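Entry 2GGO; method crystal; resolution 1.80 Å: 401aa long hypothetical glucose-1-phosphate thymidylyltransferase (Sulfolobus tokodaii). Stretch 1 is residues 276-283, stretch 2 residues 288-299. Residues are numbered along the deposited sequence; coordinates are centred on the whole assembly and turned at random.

Stretch 1 276-283: YLRPYTIL
Stretch 2 (288-299) KIGASVEVKESV

What fills the apolar centre? Leu-277 (m, t) sends CD2 to 3.8 Å from Ile-289 CG2 and 4.4 Å from Val-295 CB, while Leu-283 (m, t) brings CD2 to 4.0 Å from Ile-289 CD1. Ile-289 (m, m) thus serves both leucines, and all four residues are buried. On the face shared by Tyr-276 and Glu-294, Ile-282 CG2 lies 4.2 Å from Val-299 CG1 (chi1 t).

How do the backbones pair? They run parallel, Tyr-276 beside Glu-294, Leu-277 beside Val-295 and Ile-282 beside Val-299, with CA atoms 4.8, 5.3 and 4.9 Å apart. Tyr-276 N donates to Val-293 O (3.1 Å), Arg-278 N to Val-295 O (2.9 Å) and Ile-282 N to Ser-298 O (3.0 Å).

What happens at the turn? A type II turn spans Arg-278 to Thr-281, with Pro-279 at -45/134 and Tyr-280 at 75/30. Thr-281 OG1 (chi1 m) donates to Arg-278 O at 2.7 Å, giving its buried hydroxyl a partner. Opposite, Glu-297 (40/60) donates from N to Pro-279 O at 3.0 Å.

What closes the polar edge? Extended Glu-294 (t, t) meets Arg-278 (m, t, p) in a salt bridge, OE2 to NH1 2.7 Å, near the guanidinium plane. Lys-296 CD covers one guanidinium face, 3.3 Å from Arg-278 NH2.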

# COMPACT_ATOMS: atom_id res chain seq x y z
N TYR A 276 24.22 3.33 -10.15
CA TYR A 276 24.36 2.05 -9.45
C TYR A 276 23.00 1.69 -8.88
O TYR A 276 22.56 2.32 -7.97
CB TYR A 276 25.36 2.18 -8.31
CG TYR A 276 25.76 0.93 -7.48
CD1 TYR A 276 25.45 -0.37 -7.88
CD2 TYR A 276 26.44 1.08 -6.27
CE1 TYR A 276 25.83 -1.47 -7.10
CE2 TYR A 276 26.81 -0.02 -5.48
CZ TYR A 276 26.50 -1.29 -5.92
OH TYR A 276 26.88 -2.37 -5.19
N LEU A 277 22.33 0.67 -9.46
CA LEU A 277 21.05 0.21 -8.88
C LEU A 277 21.24 -1.06 -8.06
O LEU A 277 21.77 -2.05 -8.55
CB LEU A 277 20.00 0.04 -9.95
CG LEU A 277 19.80 1.21 -10.91
CD1 LEU A 277 18.75 0.86 -11.91
CD2 LEU A 277 19.42 2.52 -10.16
N ARG A 278 20.83 -1.04 -6.80
CA ARG A 278 21.11 -2.15 -5.92
C ARG A 278 19.82 -2.89 -5.66
O ARG A 278 18.74 -2.38 -5.98
CB ARG A 278 21.73 -1.67 -4.61
CG ARG A 278 23.23 -1.32 -4.74
CD ARG A 278 23.72 -0.48 -3.57
NE ARG A 278 23.65 -1.29 -2.38
CZ ARG A 278 23.67 -0.81 -1.13
NH1 ARG A 278 23.67 0.50 -0.90
NH2 ARG A 278 23.62 -1.65 -0.11
N PRO A 279 19.92 -4.09 -5.07
CA PRO A 279 18.73 -4.93 -4.85
C PRO A 279 17.52 -4.18 -4.28
O PRO A 279 17.61 -3.41 -3.29
CB PRO A 279 19.24 -5.98 -3.85
CG PRO A 279 20.70 -6.20 -4.30
CD PRO A 279 21.17 -4.76 -4.60
N TYR A 280 16.39 -4.45 -4.89
CA TYR A 280 15.06 -3.96 -4.51
C TYR A 280 14.85 -2.52 -4.89
O TYR A 280 14.06 -1.83 -4.28
CB TYR A 280 14.69 -4.29 -3.06
CG TYR A 280 14.60 -5.78 -2.91
CD1 TYR A 280 13.57 -6.50 -3.55
CD2 TYR A 280 15.58 -6.50 -2.20
CE1 TYR A 280 13.48 -7.91 -3.46
CE2 TYR A 280 15.51 -7.90 -2.09
CZ TYR A 280 14.46 -8.59 -2.73
OH TYR A 280 14.39 -9.97 -2.64
N THR A 281 15.51 -2.11 -5.97
CA THR A 281 15.29 -0.82 -6.58
C THR A 281 14.07 -0.99 -7.47
O THR A 281 14.11 -1.79 -8.36
CB THR A 281 16.49 -0.38 -7.39
OG1 THR A 281 17.54 -0.01 -6.48
CG2 THR A 281 16.12 0.85 -8.26
N ILE A 282 13.04 -0.20 -7.23
CA ILE A 282 11.81 -0.27 -8.00
C ILE A 282 11.53 1.09 -8.58
O ILE A 282 11.17 2.01 -7.87
CB ILE A 282 10.60 -0.82 -7.09
CG1 ILE A 282 10.83 -2.34 -6.81
CG2 ILE A 282 9.17 -0.55 -7.69
CD1 ILE A 282 10.78 -2.61 -5.29
N LEU A 283 11.72 1.27 -9.88
CA LEU A 283 11.38 2.56 -10.44
C LEU A 283 10.10 2.38 -11.17
O LEU A 283 10.13 1.69 -12.21
CB LEU A 283 12.46 3.01 -11.44
CG LEU A 283 13.84 2.86 -10.78
CD1 LEU A 283 15.00 2.88 -11.83
CD2 LEU A 283 13.99 3.96 -9.79
N LYS A 288 14.12 9.22 -13.82
CA LYS A 288 15.49 9.53 -14.17
C LYS A 288 16.38 9.30 -12.97
O LYS A 288 16.09 9.82 -11.86
CB LYS A 288 15.65 10.93 -14.78
CG LYS A 288 17.17 11.24 -15.19
CD LYS A 288 17.30 11.88 -16.57
CE LYS A 288 18.70 11.88 -17.16
NZ LYS A 288 19.57 12.25 -16.07
N ILE A 289 17.39 8.46 -13.19
CA ILE A 289 18.45 8.09 -12.24
C ILE A 289 19.74 8.38 -13.00
O ILE A 289 20.07 7.63 -13.95
CB ILE A 289 18.37 6.61 -11.79
CG1 ILE A 289 17.02 6.25 -11.18
CG2 ILE A 289 19.47 6.27 -10.80
CD1 ILE A 289 16.62 6.91 -9.89
N GLY A 290 20.47 9.42 -12.56
CA GLY A 290 21.68 10.03 -13.23
C GLY A 290 23.02 9.57 -12.78
O GLY A 290 23.12 8.58 -12.07
N ALA A 291 24.07 10.29 -13.14
CA ALA A 291 25.43 9.87 -12.87
C ALA A 291 25.74 10.07 -11.43
O ALA A 291 25.39 11.14 -10.87
CB ALA A 291 26.40 10.65 -13.73
N SER A 292 26.46 9.10 -10.85
CA SER A 292 26.74 9.06 -9.43
C SER A 292 25.55 9.07 -8.55
O SER A 292 25.62 9.69 -7.46
CB SER A 292 27.66 10.20 -8.99
OG SER A 292 28.87 10.28 -9.73
N VAL A 293 24.47 8.40 -8.97
CA VAL A 293 23.29 8.22 -8.15
C VAL A 293 23.18 6.75 -7.78
O VAL A 293 23.28 5.85 -8.64
CB VAL A 293 22.00 8.73 -8.86
CG1 VAL A 293 20.75 8.38 -8.05
CG2 VAL A 293 22.10 10.20 -9.12
N GLU A 294 22.97 6.47 -6.48
CA GLU A 294 22.86 5.07 -6.07
C GLU A 294 21.48 4.95 -5.36
O GLU A 294 21.06 5.83 -4.60
CB GLU A 294 24.07 4.68 -5.17
CG GLU A 294 24.10 3.18 -4.58
CD GLU A 294 25.15 2.94 -3.52
OE1 GLU A 294 26.22 3.56 -3.48
OE2 GLU A 294 24.90 2.09 -2.65
N VAL A 295 20.77 3.86 -5.64
CA VAL A 295 19.48 3.56 -5.04
C VAL A 295 19.48 2.13 -4.54
O VAL A 295 20.08 1.26 -5.17
CB VAL A 295 18.32 3.74 -6.09
CG1 VAL A 295 16.96 3.36 -5.50
CG2 VAL A 295 18.29 5.13 -6.64
N LYS A 296 18.85 1.93 -3.38
CA LYS A 296 18.75 0.61 -2.80
C LYS A 296 17.44 0.47 -2.08
O LYS A 296 17.05 1.34 -1.28
CB LYS A 296 19.87 0.42 -1.77
CG LYS A 296 20.09 -1.05 -1.40
CD LYS A 296 20.36 -1.15 0.07
CE LYS A 296 19.56 -0.24 0.88
NZ LYS A 296 19.73 -0.61 2.35
N GLU A 297 16.78 -0.66 -2.29
CA GLU A 297 15.53 -0.91 -1.57
C GLU A 297 14.62 0.27 -1.43
O GLU A 297 14.24 0.67 -0.32
CB GLU A 297 15.79 -1.46 -0.18
CG GLU A 297 14.63 -2.32 0.27
CD GLU A 297 15.05 -3.37 1.27
OE1 GLU A 297 14.41 -3.47 2.34
OE2 GLU A 297 16.04 -4.08 0.98
N SER A 298 14.19 0.82 -2.54
CA SER A 298 13.23 1.94 -2.49
C SER A 298 12.28 1.87 -3.65
O SER A 298 12.58 1.27 -4.66
CB SER A 298 13.97 3.30 -2.57
OG SER A 298 15.17 3.20 -1.85
N VAL A 299 11.18 2.57 -3.49
CA VAL A 299 10.13 2.65 -4.46
C VAL A 299 10.11 4.10 -4.84
O VAL A 299 9.94 4.99 -3.99
CB VAL A 299 8.79 2.24 -3.82
CG1 VAL A 299 7.69 2.21 -4.88
CG2 VAL A 299 8.96 0.83 -3.14
O HOH W 1 18.70 -4.17 -1.09